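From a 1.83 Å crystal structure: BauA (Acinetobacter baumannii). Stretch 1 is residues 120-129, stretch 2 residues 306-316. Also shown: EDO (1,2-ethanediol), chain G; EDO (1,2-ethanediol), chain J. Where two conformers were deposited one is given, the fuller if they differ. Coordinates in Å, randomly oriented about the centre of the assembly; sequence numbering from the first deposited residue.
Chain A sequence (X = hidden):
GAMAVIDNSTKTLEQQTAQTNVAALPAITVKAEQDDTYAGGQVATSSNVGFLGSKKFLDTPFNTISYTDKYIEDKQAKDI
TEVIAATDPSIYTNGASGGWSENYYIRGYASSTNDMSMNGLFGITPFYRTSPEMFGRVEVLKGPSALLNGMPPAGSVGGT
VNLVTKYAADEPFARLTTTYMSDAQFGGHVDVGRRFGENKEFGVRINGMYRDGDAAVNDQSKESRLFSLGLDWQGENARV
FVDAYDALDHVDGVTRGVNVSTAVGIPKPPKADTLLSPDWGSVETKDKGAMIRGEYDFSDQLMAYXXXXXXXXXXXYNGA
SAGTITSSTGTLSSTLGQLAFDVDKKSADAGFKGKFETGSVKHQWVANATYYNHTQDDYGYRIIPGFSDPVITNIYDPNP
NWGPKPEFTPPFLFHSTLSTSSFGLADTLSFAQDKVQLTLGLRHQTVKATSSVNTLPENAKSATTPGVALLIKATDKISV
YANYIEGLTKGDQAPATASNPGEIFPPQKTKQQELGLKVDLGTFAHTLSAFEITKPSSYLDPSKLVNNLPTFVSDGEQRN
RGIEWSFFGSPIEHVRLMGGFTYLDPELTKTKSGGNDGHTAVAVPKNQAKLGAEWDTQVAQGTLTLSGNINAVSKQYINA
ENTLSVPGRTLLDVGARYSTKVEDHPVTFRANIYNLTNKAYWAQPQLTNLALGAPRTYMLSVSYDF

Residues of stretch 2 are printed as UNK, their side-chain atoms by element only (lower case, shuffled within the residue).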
ATOM      1  N   GLY A 120       0.850  15.361  39.470  1.00 28.16           N
ATOM      2  CA  GLY A 120       0.827  16.773  39.865  1.00 26.92           C
ATOM      3  C   GLY A 120       2.203  17.340  40.204  1.00 27.13           C
ATOM      4  O   GLY A 120       2.310  18.545  40.445  1.00 29.62           O
ATOM      5  N   LEU A 121       3.237  16.498  40.261  1.00 27.02           N
ATOM      6  CA  LEU A 121       4.594  16.897  40.670  1.00 26.41           C
ATOM      7  C   LEU A 121       5.521  17.013  39.453  1.00 29.90           C
ATOM      8  O   LEU A 121       5.668  16.054  38.690  1.00 27.41           O
ATOM      9  CB  LEU A 121       5.144  15.858  41.656  1.00 26.30           C
ATOM     10  CG  LEU A 121       6.415  16.252  42.408  1.00 27.15           C
ATOM     11  CD1 LEU A 121       6.168  17.450  43.328  1.00 32.92           C
ATOM     12  CD2 LEU A 121       6.963  15.082  43.214  1.00 27.25           C
ATOM     13  N   PHE A 122       6.249  18.129  39.369  0.50 25.59           N
ATOM     14  CA  PHE A 122       7.173  18.395  38.273  0.50 22.61           C
ATOM     15  C   PHE A 122       8.572  17.858  38.627  0.50 25.02           C
ATOM     16  O   PHE A 122       8.869  17.577  39.792  0.50 26.74           O
ATOM     17  CB  PHE A 122       7.135  19.891  37.959  0.50 20.70           C
ATOM     18  CG  PHE A 122       5.794  20.378  37.478  0.50 21.07           C
ATOM     19  CD1 PHE A 122       4.813  20.780  38.374  0.50 18.24           C
ATOM     20  CD2 PHE A 122       5.475  20.354  36.131  0.50 19.53           C
ATOM     21  CE1 PHE A 122       3.552  21.153  37.939  0.50 18.29           C
ATOM     22  CE2 PHE A 122       4.213  20.735  35.694  0.50 19.67           C
ATOM     23  CZ  PHE A 122       3.265  21.171  36.590  0.50 19.83           C
ATOM     24  N   GLY A 123       9.378  17.595  37.597  1.00 24.93           N
ATOM     25  CA  GLY A 123      10.762  17.172  37.750  1.00 26.94           C
ATOM     26  C   GLY A 123      10.961  15.672  37.965  1.00 27.56           C
ATOM     27  O   GLY A 123      12.071  15.260  38.382  1.00 28.65           O
ATOM     28  N   ILE A 124       9.938  14.849  37.680  1.00 26.38           N
ATOM     29  CA  ILE A 124       9.995  13.391  37.933  1.00 25.73           C
ATOM     30  C   ILE A 124      10.046  12.583  36.621  1.00 31.41           C
ATOM     31  O   ILE A 124      10.652  11.495  36.563  1.00 27.10           O
ATOM     32  CB  ILE A 124       8.796  12.941  38.785  1.00 25.04           C
ATOM     33  CG1 ILE A 124       8.608  13.828  40.017  1.00 28.97           C
ATOM     34  CG2 ILE A 124       8.916  11.473  39.147  1.00 29.25           C
ATOM     35  CD1 ILE A 124       9.847  13.891  40.882  1.00 31.81           C
ATOM     36  N   THR A 125       9.281  13.036  35.631  1.00 26.86           N
ATOM     37  CA  THR A 125       9.061  12.327  34.357  1.00 26.25           C
ATOM     38  C   THR A 125      10.337  12.257  33.530  1.00 27.05           C
ATOM     39  O   THR A 125      11.263  13.058  33.684  1.00 26.04           O
ATOM     40  CB  THR A 125       7.932  13.005  33.565  1.00 27.70           C
ATOM     41  OG1 THR A 125       8.160  14.413  33.565  1.00 29.46           O
ATOM     42  CG2 THR A 125       6.559  12.719  34.125  1.00 29.26           C
ATOM     43  N   PRO A 126      10.413  11.326  32.554  1.00 27.86           N
ATOM     44  CA  PRO A 126      11.564  11.265  31.656  1.00 26.66           C
ATOM     45  C   PRO A 126      11.804  12.597  30.935  1.00 23.86           C
ATOM     46  O   PRO A 126      10.858  13.303  30.628  1.00 26.81           O
ATOM     47  CB  PRO A 126      11.185  10.128  30.696  1.00 25.03           C
ATOM     48  CG  PRO A 126      10.302   9.246  31.538  1.00 26.68           C
ATOM     49  CD  PRO A 126       9.469  10.216  32.346  1.00 25.71           C
ATOM     50  N   PHE A 127      13.073  12.917  30.702  1.00 25.15           N
ATOM     51  CA  PHE A 127      13.476  14.261  30.285  1.00 25.24           C
ATOM     52  C   PHE A 127      12.952  14.607  28.879  1.00 25.37           C
ATOM     53  O   PHE A 127      12.476  15.698  28.664  1.00 22.95           O
ATOM     54  CB  PHE A 127      14.997  14.361  30.311  1.00 26.32           C
ATOM     55  CG  PHE A 127      15.542  15.764  30.376  1.00 28.08           C
ATOM     56  CD1 PHE A 127      15.539  16.473  31.567  1.00 31.93           C
ATOM     57  CD2 PHE A 127      16.136  16.351  29.269  1.00 25.75           C
ATOM     58  CE1 PHE A 127      16.147  17.721  31.646  1.00 26.51           C
ATOM     59  CE2 PHE A 127      16.707  17.611  29.341  1.00 29.75           C
ATOM     60  CZ  PHE A 127      16.702  18.304  30.534  1.00 26.35           C
ATOM     61  N   TYR A 128      13.042  13.667  27.929  1.00 22.47           N
ATOM     62  CA  TYR A 128      12.840  13.996  26.510  1.00 26.30           C
ATOM     63  C   TYR A 128      11.780  13.109  25.836  1.00 26.36           C
ATOM     64  O   TYR A 128      11.225  13.508  24.811  1.00 25.26           O
ATOM     65  CB  TYR A 128      14.150  13.870  25.738  1.00 23.43           C
ATOM     66  CG  TYR A 128      15.080  15.046  25.800  1.00 22.03           C
ATOM     67  CD1 TYR A 128      14.620  16.348  25.950  1.00 26.23           C
ATOM     68  CD2 TYR A 128      16.447  14.845  25.764  1.00 24.38           C
ATOM     69  CE1 TYR A 128      15.492  17.425  25.938  1.00 25.49           C
ATOM     70  CE2 TYR A 128      17.331  15.908  25.695  1.00 25.73           C
ATOM     71  CZ  TYR A 128      16.857  17.197  25.845  1.00 25.11           C
ATOM     72  OH  TYR A 128      17.748  18.217  25.834  1.00 26.80           O
ATOM     73  N   ARG A 129      11.608  11.861  26.285  1.00 25.28           N
ATOM     74  CA  ARG A 129      10.554  11.007  25.707  1.00 24.97           C
ATOM     75  C   ARG A 129      10.058  10.031  26.766  1.00 24.50           C
ATOM     76  O   ARG A 129      10.852   9.450  27.477  1.00 29.05           O
ATOM     77  CB  ARG A 129      11.067  10.255  24.472  1.00 25.75           C
ATOM     78  CG  ARG A 129      10.061   9.281  23.856  1.00 26.55           C
ATOM     79  CD  ARG A 129      10.193   9.222  22.338  1.00 33.22           C
ATOM     80  NE  ARG A 129      11.530   8.855  21.933  1.00 34.48           N
ATOM     81  CZ  ARG A 129      12.306   9.550  21.121  1.00 31.16           C
ATOM     82  NH1 ARG A 129      11.791  10.464  20.297  1.00 29.83           N
ATOM     83  NH2 ARG A 129      13.581   9.213  21.050  1.00 30.31           N
ATOM     84  N   UNK A 306       1.554  16.337  51.299  1.00 33.20           N
ATOM     85  CA  UNK A 306       2.929  16.570  50.959  1.00 36.01           C
ATOM     86  C   UNK A 306       3.330  15.589  49.861  1.00 40.14           C
ATOM     87  O   UNK A 306       2.949  14.408  49.903  1.00 32.77           O
ATOM     88  c   UNK A 306       3.799  16.416  52.177  1.00 36.51           C
ATOM     89  N   UNK A 307       4.148  16.084  48.933  1.00 32.93           N
ATOM     90  CA  UNK A 307       4.732  15.278  47.845  1.00 32.93           C
ATOM     91  C   UNK A 307       6.215  15.619  47.732  1.00 32.99           C
ATOM     92  O   UNK A 307       6.602  16.771  47.862  1.00 33.60           O
ATOM     93  c   UNK A 307       4.000  15.563  46.556  1.00 30.15           C
ATOM     94  N   UNK A 308       7.041  14.580  47.607  1.00 28.41           N
ATOM     95  CA  UNK A 308       8.439  14.692  47.393  1.00 29.82           C
ATOM     96  C   UNK A 308       8.840  13.699  46.302  1.00 29.93           C
ATOM     97  O   UNK A 308       8.394  12.550  46.306  1.00 32.35           O
ATOM     98  c   UNK A 308      12.818  13.279  47.967  1.00 43.99           C
ATOM     99  c   UNK A 308      11.452  13.246  48.216  1.00 47.07           C
ATOM    100  c   UNK A 308      13.479  14.497  47.924  1.00 49.19           C
ATOM    101  c   UNK A 308      11.407  15.619  48.363  1.00 48.73           C
ATOM    102  c   UNK A 308      10.731  14.407  48.459  1.00 43.21           C
ATOM    103  c   UNK A 308       9.236  14.377  48.665  1.00 36.41           C
ATOM    104  o   UNK A 308      14.808  14.567  47.631  1.00 54.95           O
ATOM    105  c   UNK A 308      12.772  15.670  48.118  1.00 46.22           C
ATOM    106  N   UNK A 309       9.810  14.103  45.487  1.00 29.16           N
ATOM    107  CA  UNK A 309      10.332  13.231  44.460  1.00 28.67           C
ATOM    108  C   UNK A 309      11.722  13.609  44.028  1.00 25.39           C
ATOM    109  O   UNK A 309      12.204  14.726  44.282  1.00 30.21           O
ATOM    110  N   UNK A 310      12.325  12.705  43.253  1.00 27.15           N
ATOM    111  CA  UNK A 310      13.612  12.918  42.662  1.00 26.28           C
ATOM    112  C   UNK A 310      13.699  12.108  41.362  1.00 28.97           C
ATOM    113  O   UNK A 310      13.066  11.047  41.206  1.00 29.52           O
ATOM    114  c   UNK A 310      14.513  11.104  44.179  1.00 42.79           C
ATOM    115  c   UNK A 310      15.515  10.762  45.255  1.00 60.56           C
ATOM    116  c   UNK A 310      14.722  12.497  43.632  1.00 32.40           C
ATOM    117  n   UNK A 310      15.769  11.714  46.140  1.00 48.86           N
ATOM    118  o   UNK A 310      16.091   9.677  45.259  1.00 72.94           O
ATOM    119  N   UNK A 311      14.599  12.533  40.484  1.00 28.64           N
ATOM    120  CA  UNK A 311      14.842  11.808  39.280  1.00 26.81           C
ATOM    121  C   UNK A 311      16.250  12.114  38.804  1.00 28.04           C
ATOM    122  O   UNK A 311      16.847  13.125  39.190  1.00 28.16           O
ATOM    123  c   UNK A 311      13.797  12.123  38.213  1.00 30.84           C
ATOM    124  o   UNK A 311      13.940  13.451  37.733  1.00 28.48           O
ATOM    125  N   UNK A 312      16.768  11.227  37.955  1.00 25.89           N
ATOM    126  CA  UNK A 312      18.017  11.433  37.291  1.00 25.55           C
ATOM    127  C   UNK A 312      17.822  11.150  35.802  1.00 27.70           C
ATOM    128  O   UNK A 312      17.120  10.226  35.436  1.00 29.60           O
ATOM    129  c   UNK A 312      19.122  10.531  37.861  1.00 33.37           C
ATOM    130  c   UNK A 312      19.374  10.750  39.339  1.00 31.67           C
ATOM    131  o   UNK A 312      18.682   9.195  37.618  1.00 39.21           O
ATOM    132  N   UNK A 313      18.536  11.915  34.992  1.00 24.59           N
ATOM    133  CA  UNK A 313      18.593  11.765  33.558  1.00 29.14           C
ATOM    134  C   UNK A 313      20.055  11.657  33.146  1.00 27.38           C
ATOM    135  O   UNK A 313      20.872  12.462  33.562  1.00 28.07           O
ATOM    136  o   UNK A 313      16.580  13.008  33.230  1.00 29.50           O
ATOM    137  c   UNK A 313      18.144  12.924  31.351  1.00 27.46           C
ATOM    138  c   UNK A 313      17.955  12.967  32.854  1.00 25.71           C
ATOM    139  N   UNK A 314      20.357  10.690  32.275  1.00 25.78           N
ATOM    140  CA  UNK A 314      21.643  10.615  31.612  1.00 26.45           C
ATOM    141  C   UNK A 314      21.397  10.571  30.107  1.00 27.25           C
ATOM    142  O   UNK A 314      20.766   9.628  29.631  1.00 27.86           O
ATOM    143  o   UNK A 314      23.676   7.194  33.180  1.00 46.68           O
ATOM    144  c   UNK A 314      22.409   9.363  32.064  1.00 30.56           C
ATOM    145  c   UNK A 314      23.390   8.051  34.026  1.00 44.26           C
ATOM    146  o   UNK A 314      23.717   7.968  35.213  1.00 60.59           O
ATOM    147  c   UNK A 314      22.720   9.336  33.554  1.00 35.85           C
ATOM    148  N   UNK A 315      21.831  11.630  29.418  1.00 29.83           N
ATOM    149  CA  UNK A 315      21.627  11.828  28.000  1.00 25.68           C
ATOM    150  C   UNK A 315      22.963  11.721  27.287  1.00 25.75           C
ATOM    151  O   UNK A 315      23.916  12.388  27.672  1.00 26.44           O
ATOM    152  o   UNK A 315      20.164  14.595  22.283  1.00 25.93           O
ATOM    153  c   UNK A 315      21.486  14.668  24.251  1.00 26.78           C
ATOM    154  c   UNK A 315      20.794  13.515  26.264  1.00 25.79           C
ATOM    155  c   UNK A 315      20.363  14.220  23.582  1.00 25.63           C
ATOM    156  c   UNK A 315      21.008  13.194  27.720  1.00 27.63           C
ATOM    157  c   UNK A 315      19.645  13.114  25.592  1.00 26.27           C
ATOM    158  c   UNK A 315      19.431  13.461  24.265  1.00 25.13           C
ATOM    159  c   UNK A 315      21.689  14.311  25.577  1.00 25.13           C
ATOM    160  N   UNK A 316      22.956  11.037  26.139  1.00 27.31           N
ATOM    161  CA  UNK A 316      24.120  10.940  25.280  1.00 28.03           C
ATOM    162  C   UNK A 316      23.694  10.991  23.811  1.00 26.97           C
ATOM    163  O   UNK A 316      22.732  10.347  23.420  1.00 26.40           O
ATOM    164  c   UNK A 316      24.854   9.619  25.548  1.00 28.85           C
ATOM    165  n   UNK A 316      26.144   8.279  29.567  1.00 43.52           N
ATOM    166  c   UNK A 316      25.460   9.475  26.940  1.00 28.81           C
ATOM    167  c   UNK A 316      26.951   7.988  28.368  1.00 43.77           C
ATOM    168  c   UNK A 316      26.098   8.096  27.125  1.00 34.58           C
TER
HETATM  169  C1  EDO G 804       7.044  20.873  42.269  1.00 41.61           C
HETATM  170  O1  EDO G 804       6.110  20.323  41.309  1.00 31.16           O
HETATM  171  C2  EDO G 804       8.299  21.388  41.580  1.00 37.85           C
HETATM  172  O2  EDO G 804       8.058  22.657  40.947  1.00 47.53           O
HETATM  173  C1  EDO J 807      20.013  18.780  23.223  1.00 47.72           C
HETATM  174  O1  EDO J 807      20.354  20.167  23.267  1.00 50.00           O
HETATM  175  C2  EDO J 807      19.975  18.362  21.763  1.00 44.60           C
HETATM  176  O2  EDO J 807      20.892  17.292  21.495  1.00 59.11           O
HETATM  177  O   HOH W   1      12.550  16.032  41.126  1.00 43.92           O

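Position 306 carries one side-chain carbon and nothing beyond it, out of reach of stretch 1; a lone CB defines Ala 306. Position 307 also has a single carbon, but here the CA-to-CB bond points toward stretch 1, and CB lies 4.3 Å from Leu 121 CD1, an apolar contact: Ala 307.

At position 308 one carbon leads to a six-carbon ring bearing one oxygen, a phenol; the CA-to-CB bond points away from stretch 1. Only its backbone comes close, C lying 3.9 Å from Leu 121 CD2. The residue is Tyr 308.

Position 309 has no side-chain atoms. Its CA is 3.7 Å from Ile 124 CD1 and its N 3.8 Å from Leu 121 CD2. An ideal CB would sit 2.5 Å from Ile 124 CD1, a clash, and 3.1 Å from Leu 121 CD2: Gly 309.

Position 310 shows three carbons in a row, the third carrying one oxygen and one nitrogen, a terminal amide: Gln 310. Its CA-to-CB bond points away, yet its backbone N lies 3.6 Å from Ile 124 CD1; NE2 donates a weak 3.4 Å hydrogen bond to OH of Tyr 308.

Position 311 has one carbon and one oxygen, its CA-to-CB bond pointing toward stretch 1. CB is 3.6 Å from Ile 124 O, and the unbranched hydroxyl identifies Ser 311. Its OG donates a 2.7 Å hydrogen bond to Gly 123 O.

Position 312 has a carbon carrying one oxygen and one carbon, without contact, its CA-to-CB bond pointing away: Thr 312. The same branched set recurs at 313, where that bond points toward stretch 1, and names Thr 313; its OG1 lies 3.6 Å from Phe 127 CB.

Position 314 has three carbons, the last bearing two oxygens, a carboxylate out of reach: Glu 314. Position 315 repeats the oxygen-bearing six-carbon ring on one carbon, set against Tyr 128: Tyr 315. CE2 of Tyr 128 approaches its CE1 to 3.5 Å. Position 316, four carbons in a row ending in nitrogen, is Lys 316, also out of reach.

The contact follows strand alternation: 307, 311, 313 and 315 direct CB toward stretch 1, while Gly 309 leaves room for Leu 121 and Ile 124. Ser 311 makes the one direct hydrogen bond between the stretches; a water also donates to Gly 123 O (2.9 Å from the water O) and weakly to Gly 309 O (3.4 Å). The edge of Tyr 128 meets the face of Tyr 315, planes at 78° and centroids 5.2 Å apart. Together the stretches bury 422 Å².

Stretch 2, residues 306-316: AAYGQSTTEYK
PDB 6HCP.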